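Local atomic coordinates of TT1696 protein (Thermus thermophilus, PDB entry 1UFB), a protein that is of unknown function but belongs to the HEPN family of all-helical proteins and may bind DNA. Residues R5-Q10 with A38-K43; E73-A78 with Q117-F122. All coordinates share one frame; numbering follows the deposited sequence.

Contact 1: residues R5-Q10 with A38-K43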
loop_
_atom_site.group_PDB
_atom_site.type_symbol
_atom_site.label_atom_id
_atom_site.label_comp_id
_atom_site.label_asym_id
_atom_site.label_seq_id
_atom_site.Cartn_x
_atom_site.Cartn_y
_atom_site.Cartn_z
ATOM N N ARG A 5 15.995 -12.936 -5.048
ATOM C CA ARG A 5 16.569 -11.681 -5.567
ATOM C C ARG A 5 15.532 -10.644 -6.025
ATOM O O ARG A 5 15.694 -9.426 -5.826
ATOM C CB ARG A 5 17.578 -11.986 -6.690
ATOM C CG ARG A 5 18.865 -12.638 -6.119
ATOM C CD ARG A 5 20.134 -12.609 -7.050
ATOM N NE ARG A 5 21.036 -13.714 -6.653
ATOM C CZ ARG A 5 22.364 -13.633 -6.488
ATOM N NH1 ARG A 5 23.019 -12.484 -6.692
ATOM N NH2 ARG A 5 23.033 -14.709 -6.082
ATOM N N ASP A 6 14.479 -11.158 -6.643
ATOM C CA ASP A 6 13.337 -10.356 -7.086
ATOM C C ASP A 6 12.673 -9.636 -5.867
ATOM O O ASP A 6 12.274 -8.455 -5.956
ATOM C CB ASP A 6 12.298 -11.266 -7.776
ATOM C CG ASP A 6 12.776 -11.782 -9.130
ATOM O OD1 ASP A 6 13.709 -11.191 -9.717
ATOM O OD2 ASP A 6 12.219 -12.754 -9.629
ATOM N N TRP A 7 12.534 -10.359 -4.759
ATOM C CA TRP A 7 11.924 -9.771 -3.555
ATOM C C TRP A 7 12.852 -8.762 -2.909
ATOM O O TRP A 7 12.415 -7.726 -2.371
ATOM C CB TRP A 7 11.530 -10.874 -2.554
ATOM C CG TRP A 7 10.299 -11.616 -3.000
ATOM C CD1 TRP A 7 10.227 -12.600 -3.943
ATOM C CD2 TRP A 7 8.954 -11.377 -2.566
ATOM N NE1 TRP A 7 8.913 -12.992 -4.134
ATOM C CE2 TRP A 7 8.113 -12.260 -3.295
ATOM C CE3 TRP A 7 8.380 -10.508 -1.639
ATOM C CZ2 TRP A 7 6.709 -12.298 -3.116
ATOM C CZ3 TRP A 7 6.996 -10.540 -1.465
ATOM C CH2 TRP A 7 6.183 -11.434 -2.203
ATOM N N LEU A 8 14.159 -9.017 -2.999
ATOM C CA LEU A 8 15.074 -8.039 -2.424
ATOM C C LEU A 8 15.030 -6.788 -3.242
ATOM O O LEU A 8 15.140 -5.677 -2.714
ATOM C CB LEU A 8 16.522 -8.578 -2.415
ATOM C CG LEU A 8 16.936 -8.952 -1.016
ATOM C CD1 LEU A 8 17.041 -7.658 -0.138
ATOM C CD2 LEU A 8 15.913 -9.953 -0.455
ATOM N N GLU A 9 14.942 -6.988 -4.557
ATOM C CA GLU A 9 14.877 -5.888 -5.512
ATOM C C GLU A 9 13.613 -5.056 -5.179
ATOM O O GLU A 9 13.660 -3.841 -5.135
ATOM C CB GLU A 9 14.757 -6.475 -6.925
ATOM C CG GLU A 9 15.721 -5.993 -7.990
ATOM C CD GLU A 9 15.713 -6.920 -9.261
ATOM O OE1 GLU A 9 16.072 -8.133 -9.155
ATOM O OE2 GLU A 9 15.331 -6.426 -10.367
ATOM N N GLN A 10 12.489 -5.737 -4.958
ATOM C CA GLN A 10 11.226 -5.053 -4.600
ATOM C C GLN A 10 11.386 -4.304 -3.284
ATOM O O GLN A 10 10.891 -3.187 -3.137
ATOM C CB GLN A 10 10.119 -6.086 -4.428
ATOM C CG GLN A 10 8.719 -5.442 -4.218
ATOM C CD GLN A 10 8.310 -4.538 -5.384
ATOM O OE1 GLN A 10 8.477 -4.900 -6.563
ATOM N NE2 GLN A 10 7.732 -3.356 -5.064
ATOM N N ALA A 38 10.381 -3.672 4.521
ATOM C CA ALA A 38 10.772 -4.702 5.489
ATOM C C ALA A 38 10.118 -6.055 5.217
ATOM O O ALA A 38 10.743 -7.125 5.286
ATOM C CB ALA A 38 10.434 -4.252 6.942
ATOM N N GLU A 39 8.834 -6.003 4.893
ATOM C CA GLU A 39 8.069 -7.199 4.623
ATOM C C GLU A 39 8.656 -7.965 3.406
ATOM O O GLU A 39 8.875 -9.211 3.421
ATOM C CB GLU A 39 6.589 -6.736 4.328
ATOM C CG GLU A 39 5.606 -7.959 4.255
ATOM C CD GLU A 39 4.242 -7.595 3.673
ATOM O OE1 GLU A 39 3.537 -6.768 4.250
ATOM O OE2 GLU A 39 3.866 -8.174 2.637
ATOM N N ALA A 40 8.826 -7.240 2.305
ATOM C CA ALA A 40 9.343 -7.857 1.048
ATOM C C ALA A 40 10.791 -8.446 1.277
ATOM O O ALA A 40 11.113 -9.583 0.795
ATOM C CB ALA A 40 9.349 -6.776 -0.113
ATOM N N ALA A 41 11.599 -7.711 2.026
ATOM C CA ALA A 41 12.986 -8.178 2.293
ATOM C C ALA A 41 12.935 -9.466 3.072
ATOM O O ALA A 41 13.660 -10.430 2.714
ATOM C CB ALA A 41 13.775 -7.142 3.085
ATOM N N LEU A 42 12.092 -9.529 4.134
ATOM C CA LEU A 42 12.022 -10.758 4.901
ATOM C C LEU A 42 11.408 -11.884 4.095
ATOM O O LEU A 42 11.832 -12.997 4.223
ATOM C CB LEU A 42 11.290 -10.556 6.241
ATOM C CG LEU A 42 12.112 -9.700 7.219
ATOM C CD1 LEU A 42 11.344 -9.317 8.421
ATOM C CD2 LEU A 42 13.353 -10.548 7.674
ATOM N N LYS A 43 10.413 -11.608 3.250
ATOM C CA LYS A 43 9.838 -12.680 2.430
ATOM C C LYS A 43 10.970 -13.198 1.498
ATOM O O LYS A 43 11.097 -14.389 1.281
ATOM C CB LYS A 43 8.615 -12.123 1.664
ATOM C CG LYS A 43 7.372 -12.152 2.597
ATOM C CD LYS A 43 6.146 -11.500 1.996
ATOM C CE LYS A 43 4.999 -11.606 3.032
ATOM N NZ LYS A 43 3.732 -10.944 2.349
#

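Contact 2: residues E73-A78 with Q117-F122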
loop_
_atom_site.group_PDB
_atom_site.type_symbol
_atom_site.label_atom_id
_atom_site.label_comp_id
_atom_site.label_asym_id
_atom_site.label_seq_id
_atom_site.Cartn_x
_atom_site.Cartn_y
_atom_site.Cartn_z
ATOM N N GLU A 73 17.792 -8.534 19.073
ATOM C CA GLU A 73 16.617 -7.990 19.750
ATOM C C GLU A 73 16.147 -6.649 19.180
ATOM O O GLU A 73 14.931 -6.325 19.248
ATOM C CB GLU A 73 16.904 -7.793 21.235
ATOM C CG GLU A 73 15.741 -7.175 22.003
ATOM C CD GLU A 73 14.510 -8.104 22.101
ATOM O OE1 GLU A 73 14.576 -9.321 21.728
ATOM O OE2 GLU A 73 13.462 -7.598 22.563
ATOM N N ASP A 74 17.105 -5.841 18.690
ATOM C CA ASP A 74 16.735 -4.548 18.133
ATOM C C ASP A 74 15.874 -4.716 16.871
ATOM O O ASP A 74 15.060 -3.835 16.583
ATOM C CB ASP A 74 17.973 -3.636 17.931
ATOM C CG ASP A 74 18.827 -3.969 16.699
ATOM O OD1 ASP A 74 18.831 -5.098 16.146
ATOM O OD2 ASP A 74 19.555 -3.029 16.299
ATOM N N LEU A 75 15.995 -5.847 16.165
ATOM C CA LEU A 75 15.138 -6.048 15.006
ATOM C C LEU A 75 13.683 -6.364 15.437
ATOM O O LEU A 75 12.702 -6.069 14.714
ATOM C CB LEU A 75 15.691 -7.166 14.124
ATOM C CG LEU A 75 17.055 -6.860 13.462
ATOM C CD1 LEU A 75 17.350 -7.927 12.411
ATOM C CD2 LEU A 75 17.073 -5.457 12.844
ATOM N N VAL A 76 13.543 -7.015 16.603
ATOM C CA VAL A 76 12.218 -7.352 17.120
ATOM C C VAL A 76 11.540 -6.033 17.491
ATOM O O VAL A 76 10.363 -5.809 17.199
ATOM C CB VAL A 76 12.321 -8.296 18.397
ATOM C CG1 VAL A 76 10.950 -8.572 18.953
ATOM C CG2 VAL A 76 12.979 -9.617 18.028
ATOM N N GLU A 77 12.286 -5.125 18.111
ATOM C CA GLU A 77 11.662 -3.852 18.460
ATOM C C GLU A 77 11.329 -3.075 17.183
ATOM O O GLU A 77 10.270 -2.472 17.120
ATOM C CB GLU A 77 12.540 -3.043 19.429
ATOM C CG GLU A 77 12.566 -3.724 20.873
ATOM C CD GLU A 77 11.131 -4.175 21.426
ATOM O OE1 GLU A 77 10.233 -3.309 21.720
ATOM O OE2 GLU A 77 10.893 -5.425 21.559
ATOM N N ALA A 78 12.214 -3.095 16.177
ATOM C CA ALA A 78 11.899 -2.402 14.915
ATOM C C ALA A 78 10.590 -3.000 14.303
ATOM O O ALA A 78 9.753 -2.274 13.733
ATOM C CB ALA A 78 13.058 -2.596 13.894
ATOM N N GLN A 117 15.570 0.053 6.950
ATOM C CA GLN A 117 16.951 -0.152 6.468
ATOM C C GLN A 117 17.681 -1.197 7.325
ATOM O O GLN A 117 18.439 -2.038 6.812
ATOM C CB GLN A 117 17.716 1.203 6.463
ATOM C CG GLN A 117 19.149 1.033 6.196
ATOM C CD GLN A 117 19.398 0.306 4.862
ATOM O OE1 GLN A 117 18.655 0.470 3.883
ATOM N NE2 GLN A 117 20.458 -0.479 4.823
ATOM N N LYS A 118 17.461 -1.173 8.633
ATOM C CA LYS A 118 18.080 -2.215 9.503
ATOM C C LYS A 118 17.630 -3.612 9.088
ATOM O O LYS A 118 18.434 -4.587 9.033
ATOM C CB LYS A 118 17.650 -2.023 10.957
ATOM C CG LYS A 118 18.140 -0.797 11.617
ATOM C CD LYS A 118 17.800 -0.922 13.092
ATOM C CE LYS A 118 17.965 0.420 13.812
ATOM N NZ LYS A 118 17.615 0.244 15.299
ATOM N N ILE A 119 16.337 -3.732 8.770
ATOM C CA ILE A 119 15.809 -5.029 8.347
ATOM C C ILE A 119 16.441 -5.465 7.027
ATOM O O ILE A 119 16.887 -6.626 6.885
ATOM C CB ILE A 119 14.273 -4.991 8.186
ATOM C CG1 ILE A 119 13.606 -4.665 9.545
ATOM C CG2 ILE A 119 13.767 -6.337 7.606
ATOM C CD1 ILE A 119 13.563 -5.790 10.556
ATOM N N LEU A 120 16.479 -4.544 6.061
ATOM C CA LEU A 120 17.065 -4.809 4.748
ATOM C C LEU A 120 18.528 -5.224 4.879
ATOM O O LEU A 120 18.982 -6.182 4.201
ATOM C CB LEU A 120 17.049 -3.533 3.891
ATOM C CG LEU A 120 16.056 -3.664 2.749
ATOM C CD1 LEU A 120 16.553 -4.810 1.801
ATOM C CD2 LEU A 120 14.651 -3.967 3.401
ATOM N N ALA A 121 19.241 -4.529 5.750
ATOM C CA ALA A 121 20.721 -4.801 5.890
ATOM C C ALA A 121 20.942 -6.177 6.509
ATOM O O ALA A 121 21.829 -6.908 6.102
ATOM C CB ALA A 121 21.387 -3.688 6.736
ATOM N N PHE A 122 20.117 -6.521 7.483
ATOM C CA PHE A 122 20.162 -7.843 8.147
ATOM C C PHE A 122 19.880 -8.886 7.045
ATOM O O PHE A 122 20.619 -9.870 6.867
ATOM C CB PHE A 122 19.095 -7.860 9.265
ATOM C CG PHE A 122 18.691 -9.237 9.751
ATOM C CD1 PHE A 122 19.451 -9.922 10.696
ATOM C CD2 PHE A 122 17.520 -9.843 9.255
ATOM C CE1 PHE A 122 19.060 -11.193 11.132
ATOM C CE2 PHE A 122 17.122 -11.120 9.690
ATOM C CZ PHE A 122 17.892 -11.793 10.625
HETATM O O HOH W 1 15.133 -1.177 16.698
#

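Contact 1: residues R5-Q10 with A38-K43
W7 carries the meeting of two nearly antiparallel helix segments, whose axes come within 7.6 Å at an angle of 165°. Its CG lies anti to the carbonyl carbon (chi1 -75°), which points the indole at the other helix. The six-membered ring does the touching: W7 CE3 lies 3.7 Å from K43 CB, and W7 CZ3 is 3.7 Å from K43 CD, so the start of the lysine chain runs obliquely past the ring. A40 O sits at the ring edge, 3.6 Å from W7 CB. L8 starts away from the partner helix, but its branch returns, bringing CD2 to 3.9 Å from A41 O. Q10 brings its CB and CG methylenes loosely against A40 CB; its OE1 accepts from A101 N of the second subunit. Small A40 and A41 permit the close spacing, facing W7 and L8. Beyond the indole the extended K43 chain carries NZ to E39 OE2 in a 2.8 Å salt bridge, approached from above the carboxylate plane, and NZ also reaches G55 O. E39 OE2 also binds Y91 OH of the second subunit. Joined by a short connection, antiparallel helices 4-24 and 27-48 form a helical hairpin of the HEPN bundle.

Contact 2: residues E73-A78 with Q117-F122
Helix-against-helix packing in the HEPN bundle is illustrated by the short helix 73-83 lying across the C-terminal helix 106-126, with the axes of the two segments 10.2 Å apart and their directions 135° apart. At this wider spacing a large side chain, L75, fills the interval. Its CG is anti to the carbonyl carbon (chi1 -66°), and the two methyls then divide the work. L75 CD1 lies over one face of the F122 ring, 3.5 Å from the centroid, displaced toward the rim on the CG side; this is a CH-pi contact, and L75 CD1 comes as near as 3.3 Å to F122 CG. The ring is turned to receive it because F122 CG stands anti to the backbone N (chi1 161°). L75 CD2 takes the other direction, 4.0 Å from K118 CB and 4.2 Å from I119 CD1. At the exposed margin of this apolar layer, the extended K118 chain reaches over the interface. K118 NZ and D74 OD2 form a long salt bridge of 3.9 Å, and a water bridges the same ammonium to the backbone, donating to D74 O at 2.7 Å and accepting from K118 NZ. Inward, L75 and F122 both touch L62 of helix 58-63, F122 meets L45 of helix 27-48 and loop residues V69 and V71, and I119 packs on A38 and L42 of helix 27-48.

In the fold
From the N terminus, helix 4-24 turns back through a short connection into helix 27-48, bringing 38-43 beside 5-10, so contact 1 closes first. Past helix 58-63, helix 73-83 opens contact 2, which closes when helix 106-126 supplies 117-122 after a 38-residue interval containing 16 helical residues. The two closures therefore follow in series, neither nesting nor crossing, yet they join in space with centres about 14 Å apart. L120, on the same helix segment as the contact 2 residues, packs on both L8 and A41. Helix 106-126 thus ties the N-terminal hairpin to helix 73-83.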